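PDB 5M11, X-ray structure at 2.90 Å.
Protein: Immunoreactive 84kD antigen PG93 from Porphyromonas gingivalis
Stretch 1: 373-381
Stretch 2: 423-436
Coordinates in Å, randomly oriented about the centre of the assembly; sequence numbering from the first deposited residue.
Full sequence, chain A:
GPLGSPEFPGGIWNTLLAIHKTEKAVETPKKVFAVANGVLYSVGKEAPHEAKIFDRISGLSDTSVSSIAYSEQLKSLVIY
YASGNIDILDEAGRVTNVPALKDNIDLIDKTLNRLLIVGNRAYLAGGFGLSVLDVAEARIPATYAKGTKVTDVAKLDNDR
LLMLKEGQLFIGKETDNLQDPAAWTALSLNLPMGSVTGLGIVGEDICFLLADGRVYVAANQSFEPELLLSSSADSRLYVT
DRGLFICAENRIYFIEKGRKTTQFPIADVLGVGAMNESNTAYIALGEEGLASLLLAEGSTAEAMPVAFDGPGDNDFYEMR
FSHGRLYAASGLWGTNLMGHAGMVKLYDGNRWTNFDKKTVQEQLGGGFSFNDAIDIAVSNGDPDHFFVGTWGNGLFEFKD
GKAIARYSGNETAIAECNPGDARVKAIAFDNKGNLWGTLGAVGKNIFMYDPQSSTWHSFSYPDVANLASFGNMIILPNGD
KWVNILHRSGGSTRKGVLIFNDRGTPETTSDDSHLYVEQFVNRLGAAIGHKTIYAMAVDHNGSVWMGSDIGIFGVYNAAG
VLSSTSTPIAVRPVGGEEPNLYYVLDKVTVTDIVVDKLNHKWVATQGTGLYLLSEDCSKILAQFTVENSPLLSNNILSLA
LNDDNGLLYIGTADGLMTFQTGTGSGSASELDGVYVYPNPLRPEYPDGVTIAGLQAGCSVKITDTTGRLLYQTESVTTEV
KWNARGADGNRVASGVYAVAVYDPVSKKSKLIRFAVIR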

ATOM      1  N   ALA A 373      -5.828  15.578   3.787  1.00 71.72           N
ATOM      2  CA  ALA A 373      -7.158  15.328   3.235  1.00 68.62           C
ATOM      3  C   ALA A 373      -7.593  13.971   3.795  1.00 71.11           C
ATOM      4  O   ALA A 373      -6.920  12.973   3.543  1.00 70.19           O
ATOM      5  N   ILE A 374      -8.626  13.941   4.644  1.00 68.11           N
ATOM      6  CA  ILE A 374      -8.974  12.700   5.345  1.00 67.65           C
ATOM      7  C   ILE A 374     -10.390  12.117   5.060  1.00 70.19           C
ATOM      8  O   ILE A 374     -10.658  10.991   5.515  1.00 70.30           O
ATOM      9  N   ASP A 375     -11.286  12.848   4.359  1.00 64.40           N
ATOM     10  CA  ASP A 375     -12.612  12.306   4.037  1.00 61.82           C
ATOM     11  C   ASP A 375     -13.156  12.869   2.714  1.00 63.83           C
ATOM     12  O   ASP A 375     -12.888  14.011   2.337  1.00 63.41           O
ATOM     13  N   ILE A 376     -13.901  12.015   2.005  1.00 59.72           N
ATOM     14  CA  ILE A 376     -14.554  12.308   0.738  1.00 59.65           C
ATOM     15  C   ILE A 376     -16.059  12.163   0.915  1.00 63.62           C
ATOM     16  O   ILE A 376     -16.524  11.358   1.741  1.00 63.61           O
ATOM     17  N   ALA A 377     -16.818  12.964   0.147  1.00 59.24           N
ATOM     18  CA  ALA A 377     -18.272  12.915   0.056  1.00 57.78           C
ATOM     19  C   ALA A 377     -18.634  13.215  -1.374  1.00 60.30           C
ATOM     20  O   ALA A 377     -18.324  14.295  -1.858  1.00 61.82           O
ATOM     21  N   VAL A 378     -19.191  12.230  -2.080  1.00 54.61           N
ATOM     22  CA  VAL A 378     -19.568  12.349  -3.492  1.00 54.47           C
ATOM     23  C   VAL A 378     -21.061  12.646  -3.593  1.00 61.01           C
ATOM     24  O   VAL A 378     -21.860  12.015  -2.897  1.00 60.21           O
ATOM     25  N   SER A 379     -21.454  13.554  -4.481  1.00 60.35           N
ATOM     26  CA  SER A 379     -22.874  13.820  -4.641  1.00 61.98           C
ATOM     27  C   SER A 379     -23.550  12.670  -5.402  1.00 70.24           C
ATOM     28  O   SER A 379     -22.875  11.845  -6.021  1.00 68.97           O
ATOM     29  N   ASN A 380     -24.888  12.596  -5.289  1.00 70.13           N
ATOM     30  CA  ASN A 380     -25.766  11.660  -5.996  1.00 69.98           C
ATOM     31  C   ASN A 380     -26.046  12.288  -7.353  1.00 75.82           C
ATOM     32  O   ASN A 380     -26.375  13.477  -7.416  1.00 77.75           O
ATOM     33  N   GLY A 381     -25.823  11.549  -8.424  1.00 72.41           N
ATOM     34  CA  GLY A 381     -26.056  12.073  -9.766  1.00 74.30           C
ATOM     35  C   GLY A 381     -24.915  12.833 -10.424  1.00 78.51           C
ATOM     36  O   GLY A 381     -24.800  12.796 -11.654  1.00 80.52           O
ATOM     37  N   ARG A 423     -10.720  21.632  11.172  1.00 78.50           N
ATOM     38  CA  ARG A 423     -10.536  20.203  10.969  1.00 75.51           C
ATOM     39  C   ARG A 423     -11.885  19.515  10.695  1.00 74.89           C
ATOM     40  O   ARG A 423     -12.693  19.349  11.606  1.00 74.85           O
ATOM     41  N   VAL A 424     -12.109  19.125   9.412  1.00 67.57           N
ATOM     42  CA  VAL A 424     -13.352  18.545   8.881  1.00 64.13           C
ATOM     43  C   VAL A 424     -13.234  17.020   8.614  1.00 63.94           C
ATOM     44  O   VAL A 424     -12.503  16.608   7.704  1.00 62.86           O
ATOM     45  N   LYS A 425     -14.014  16.208   9.356  1.00 57.42           N
ATOM     46  CA  LYS A 425     -14.107  14.751   9.173  1.00 55.09           C
ATOM     47  C   LYS A 425     -15.595  14.321   9.223  1.00 58.71           C
ATOM     48  O   LYS A 425     -16.426  15.154   9.561  1.00 60.16           O
ATOM     49  N   ALA A 426     -15.931  13.041   8.880  1.00 52.89           N
ATOM     50  CA  ALA A 426     -17.286  12.444   8.868  1.00 50.75           C
ATOM     51  C   ALA A 426     -18.287  13.216   7.953  1.00 53.46           C
ATOM     52  O   ALA A 426     -19.388  13.572   8.399  1.00 53.35           O
ATOM     53  N   ILE A 427     -17.915  13.426   6.658  1.00 48.95           N
ATOM     54  CA  ILE A 427     -18.756  14.147   5.675  1.00 48.11           C
ATOM     55  C   ILE A 427     -19.545  13.184   4.777  1.00 52.57           C
ATOM     56  O   ILE A 427     -18.961  12.264   4.187  1.00 53.22           O
ATOM     57  N   ALA A 428     -20.865  13.438   4.632  1.00 47.37           N
ATOM     58  CA  ALA A 428     -21.740  12.639   3.772  1.00 45.63           C
ATOM     59  C   ALA A 428     -22.851  13.507   3.172  1.00 51.93           C
ATOM     60  O   ALA A 428     -23.051  14.641   3.610  1.00 50.20           O
ATOM     61  N   PHE A 429     -23.548  12.980   2.144  1.00 51.14           N
ATOM     62  CA  PHE A 429     -24.684  13.639   1.473  1.00 51.90           C
ATOM     63  C   PHE A 429     -26.007  12.949   1.836  1.00 57.92           C
ATOM     64  O   PHE A 429     -26.043  11.717   1.978  1.00 56.10           O
ATOM     65  N   ASP A 430     -27.104  13.716   1.931  1.00 58.01           N
ATOM     66  CA  ASP A 430     -28.399  13.088   2.216  1.00 59.36           C
ATOM     67  C   ASP A 430     -29.132  12.769   0.901  1.00 65.60           C
ATOM     68  O   ASP A 430     -28.651  13.122  -0.183  1.00 64.53           O
ATOM     69  N   ASN A 431     -30.288  12.082   1.000  1.00 65.07           N
ATOM     70  CA  ASN A 431     -31.101  11.707  -0.166  1.00 66.18           C
ATOM     71  C   ASN A 431     -31.642  12.967  -0.884  1.00 71.82           C
ATOM     72  O   ASN A 431     -32.020  12.880  -2.057  1.00 73.15           O
ATOM     73  N   LYS A 432     -31.680  14.128  -0.168  1.00 66.87           N
ATOM     74  CA  LYS A 432     -32.161  15.403  -0.694  1.00 67.45           C
ATOM     75  C   LYS A 432     -31.033  16.252  -1.360  1.00 69.74           C
ATOM     76  O   LYS A 432     -31.315  17.325  -1.903  1.00 71.11           O
ATOM     77  N   GLY A 433     -29.797  15.745  -1.362  1.00 62.85           N
ATOM     78  CA  GLY A 433     -28.661  16.405  -2.006  1.00 61.08           C
ATOM     79  C   GLY A 433     -27.872  17.401  -1.179  1.00 61.84           C
ATOM     80  O   GLY A 433     -27.055  18.146  -1.734  1.00 61.93           O
ATOM     81  N   ASN A 434     -28.078  17.400   0.149  1.00 55.50           N
ATOM     82  CA  ASN A 434     -27.390  18.279   1.089  1.00 55.18           C
ATOM     83  C   ASN A 434     -26.139  17.627   1.644  1.00 56.85           C
ATOM     84  O   ASN A 434     -26.084  16.408   1.759  1.00 55.87           O
ATOM     85  N   LEU A 435     -25.156  18.437   2.037  1.00 53.05           N
ATOM     86  CA  LEU A 435     -23.934  17.922   2.605  1.00 51.79           C
ATOM     87  C   LEU A 435     -23.948  18.059   4.112  1.00 60.15           C
ATOM     88  O   LEU A 435     -23.879  19.164   4.638  1.00 62.87           O
ATOM     89  N   TRP A 436     -24.024  16.932   4.803  1.00 57.17           N
ATOM     90  CA  TRP A 436     -23.925  16.859   6.255  1.00 57.68           C
ATOM     91  C   TRP A 436     -22.483  16.509   6.620  1.00 61.32           C
ATOM     92  O   TRP A 436     -21.816  15.742   5.906  1.00 62.58           O
TER

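Strand 373-378 runs almost parallel to strand 427-429, with 6° between their N-to-C directions and a closest axial approach of 5.8 Å, whereas strand 423-425, before the corner at Ala426, crosses it at 47°. No backbone hydrogen bond links the two stretches, which bury 586 Å² between them through side-chain contacts and backbone atoms lying against side chains.

The side chains facing the second stretch do not strictly alternate: Ile374 and Asp375, neighbours in sequence, both point toward it, as does Ala377. The CA-to-CB bonds of Ala373, Ile376 and Val378 point away. Ile374 (chi1 p, chi2 off-well at 144°) reaches the strand before the corner: its CD1 lies 3.6 Å from Lys425 CG and 3.7 Å from Val424 O. The extended, all-t Lys425 leads its amine to a partner elsewhere in the structure.

Asp375, with chi1 between wells at -144°, places its carboxylate at the corner itself. OD2 accepts a weak hydrogen bond from Ile427 N (3.4 Å, 149°) and stands 3.0 Å from Ala426 N. OD1 turns back to its own strand, accepting a weak hydrogen bond from Ile376 N at 3.0 Å.

Ala377 is the small bump at the centre. Its methyl enters a hollow lined by three larger side chains: CB lies 3.7 Å from Ile427 CD1, 3.7 Å from Leu435 CD1 and 4.0 Å from Phe429 CD2. Ile427 (p, t) and Leu435 (t, p) both start sideways, but their ends come nearer, which brings a terminal methyl of each to this single carbon.

Phe429 (chi1 m, chi2 -86°) is the larger bump, pointing toward the first stretch and losing 84 Å² to it. The first stretch meets its ring in several ways: Ala377 O lies at the edge, 3.5 Å from Phe429 CE2, and Val378 O approaches Phe429 CD2 at 3.2 Å. Ser379 CA sits over one face, 3.9 Å from the ring centroid and 18° off the normal, a CH-pi contact. Ser379 adopts p, and its OG is hydrogen-bonded elsewhere in the structure.

Beyond the ring, Asn380 starts sideways (chi1 off-well at -8°), but its end comes nearer the type I turn from Asp430 to Gly433. ND2 gives a weak hydrogen bond to Asp430 O (3.5 Å, 150°) and lies 3.8 Å from Gly433 CA. Asp430 (p) ties the turn to the chain that follows it: OD1 accepts from Asn434 N at 2.8 Å, and OD2 from Trp436 NE1 at 2.8 Å.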

ATOM      1  CB  ALA A 373      -7.102  15.327   1.714  1.00 68.53           C
ATOM      2  CB  ILE A 374      -8.791  12.893   6.871  1.00 72.56           C
ATOM      3  CG1 ILE A 374      -9.433  14.201   7.352  1.00 73.90           C
ATOM      4  CG2 ILE A 374      -7.321  12.815   7.256  1.00 75.70           C
ATOM      5  CD1 ILE A 374     -10.002  14.083   8.599  1.00 84.69           C
ATOM      6  CB  ASP A 375     -13.639  12.512   5.180  1.00 64.00           C
ATOM      7  CG  ASP A 375     -14.663  11.382   5.386  1.00 75.89           C
ATOM      8  OD1 ASP A 375     -14.883  10.577   4.440  1.00 74.32           O
ATOM      9  OD2 ASP A 375     -15.269  11.324   6.475  1.00 85.45           O
ATOM     10  CB  ILE A 376     -14.046  11.385  -0.413  1.00 62.49           C
ATOM     11  CG1 ILE A 376     -12.517  11.058  -0.312  1.00 64.26           C
ATOM     12  CG2 ILE A 376     -14.420  11.949  -1.803  1.00 63.00           C
ATOM     13  CD1 ILE A 376     -11.510  12.189  -0.708  1.00 74.61           C
ATOM     14  CB  ALA A 377     -18.927  13.890   1.025  1.00 58.97           C
ATOM     15  CB  VAL A 378     -19.213  11.058  -4.280  1.00 56.27           C
ATOM     16  CG1 VAL A 378     -19.392  11.264  -5.776  1.00 56.91           C
ATOM     17  CG2 VAL A 378     -17.805  10.591  -3.968  1.00 55.42           C
ATOM     18  CB  SER A 379     -23.101  15.142  -5.359  1.00 65.76           C
ATOM     19  OG  SER A 379     -22.669  15.048  -6.704  1.00 74.24           O
ATOM     20  CB  ASN A 380     -27.076  11.415  -5.201  1.00 68.98           C
ATOM     21  CG  ASN A 380     -27.144  12.002  -3.790  1.00 76.77           C
ATOM     22  OD1 ASN A 380     -26.457  11.544  -2.871  1.00 57.74           O
ATOM     23  ND2 ASN A 380     -28.012  13.001  -3.579  1.00 66.69           N
ATOM     24  CB  ARG A 423      -9.790  19.596  12.155  1.00 78.16           C
ATOM     25  CG  ARG A 423     -10.116  20.198  13.512  1.00 95.96           C
ATOM     26  CD  ARG A 423      -9.149  19.702  14.569  1.00107.77           C
ATOM     27  NE  ARG A 423      -7.783  20.172  14.338  1.00111.03           N
ATOM     28  CZ  ARG A 423      -7.026  20.761  15.257  1.00127.94           C
ATOM     29  NH1 ARG A 423      -7.503  20.983  16.478  1.00113.87           N
ATOM     30  NH2 ARG A 423      -5.797  21.151  14.961  1.00120.35           N
ATOM     31  CB  VAL A 424     -13.779  19.290   7.561  1.00 67.35           C
ATOM     32  CG1 VAL A 424     -15.154  18.835   7.067  1.00 64.75           C
ATOM     33  CG2 VAL A 424     -13.745  20.809   7.720  1.00 69.40           C
ATOM     34  CB  LYS A 425     -13.255  13.972  10.202  1.00 57.89           C
ATOM     35  CG  LYS A 425     -13.026  12.541   9.745  1.00 63.85           C
ATOM     36  CD  LYS A 425     -12.200  11.644  10.629  1.00 74.52           C
ATOM     37  CE  LYS A 425     -12.067  10.347   9.847  1.00 83.40           C
ATOM     38  NZ  LYS A 425     -11.218   9.335  10.517  1.00 89.85           N
ATOM     39  CB  ALA A 426     -17.835  12.328  10.287  1.00 52.32           C
ATOM     40  CB  ILE A 427     -17.986  15.186   4.802  1.00 50.57           C
ATOM     41  CG1 ILE A 427     -16.705  14.587   4.148  1.00 49.91           C
ATOM     42  CG2 ILE A 427     -17.694  16.436   5.616  1.00 52.16           C
ATOM     43  CD1 ILE A 427     -16.107  15.392   2.945  1.00 54.93           C
ATOM     44  CB  ALA A 428     -22.333  11.481   4.562  1.00 45.37           C
ATOM     45  CB  PHE A 429     -24.517  13.621  -0.067  1.00 53.02           C
ATOM     46  CG  PHE A 429     -23.675  14.715  -0.680  1.00 54.79           C
ATOM     47  CD1 PHE A 429     -24.230  15.946  -0.998  1.00 58.77           C
ATOM     48  CD2 PHE A 429     -22.338  14.495  -0.993  1.00 56.69           C
ATOM     49  CE1 PHE A 429     -23.455  16.948  -1.597  1.00 60.82           C
ATOM     50  CE2 PHE A 429     -21.560  15.500  -1.594  1.00 60.04           C
ATOM     51  CZ  PHE A 429     -22.122  16.716  -1.892  1.00 59.39           C
ATOM     52  CB  ASP A 430     -29.263  13.923   3.187  1.00 62.16           C
ATOM     53  CG  ASP A 430     -29.654  15.314   2.741  1.00 74.39           C
ATOM     54  OD1 ASP A 430     -29.653  15.570   1.519  1.00 75.90           O
ATOM     55  OD2 ASP A 430     -30.053  16.122   3.607  1.00 80.30           O
ATOM     56  CB  ASN A 431     -32.254  10.791   0.263  1.00 67.76           C
ATOM     57  CG  ASN A 431     -33.362  11.516   0.999  1.00107.07           C
ATOM     58  OD1 ASN A 431     -33.139  12.190   2.017  1.00106.34           O
ATOM     59  ND2 ASN A 431     -34.572  11.429   0.466  1.00102.15           N
ATOM     60  CB  LYS A 432     -32.864  16.186   0.409  1.00 70.87           C
ATOM     61  CG  LYS A 432     -34.361  15.909   0.432  1.00 90.25           C
ATOM     62  CD  LYS A 432     -34.973  16.086   1.817  1.00103.09           C
ATOM     63  CE  LYS A 432     -34.931  14.825   2.658  1.00113.98           C
ATOM     64  NZ  LYS A 432     -35.783  13.743   2.095  1.00122.48           N
ATOM     65  CB  ASN A 434     -28.311  18.660   2.245  1.00 58.29           C
ATOM     66  CG  ASN A 434     -29.520  19.431   1.824  1.00 79.11           C
ATOM     67  OD1 ASN A 434     -29.428  20.439   1.106  1.00 75.09           O
ATOM     68  ND2 ASN A 434     -30.676  18.971   2.275  1.00 66.70           N
ATOM     69  CB  LEU A 435     -22.703  18.626   2.011  1.00 51.88           C
ATOM     70  CG  LEU A 435     -21.346  18.203   2.605  1.00 55.40           C
ATOM     71  CD1 LEU A 435     -20.894  16.848   2.066  1.00 53.75           C
ATOM     72  CD2 LEU A 435     -20.298  19.254   2.354  1.00 57.09           C
ATOM     73  CB  TRP A 436     -24.903  15.824   6.800  1.00 55.96           C
ATOM     74  CG  TRP A 436     -26.312  16.253   6.620  1.00 58.11           C
ATOM     75  CD1 TRP A 436     -27.088  16.073   5.514  1.00 60.87           C
ATOM     76  CD2 TRP A 436     -27.086  17.043   7.534  1.00 59.74           C
ATOM     77  NE1 TRP A 436     -28.312  16.678   5.694  1.00 62.08           N
ATOM     78  CE2 TRP A 436     -28.349  17.252   6.939  1.00 64.03           C
ATOM     79  CE3 TRP A 436     -26.842  17.570   8.815  1.00 62.28           C
ATOM     80  CZ2 TRP A 436     -29.357  17.977   7.568  1.00 64.54           C
ATOM     81  CZ3 TRP A 436     -27.846  18.283   9.443  1.00 65.23           C
ATOM     82  CH2 TRP A 436     -29.078  18.496   8.815  1.00 66.30           C
TER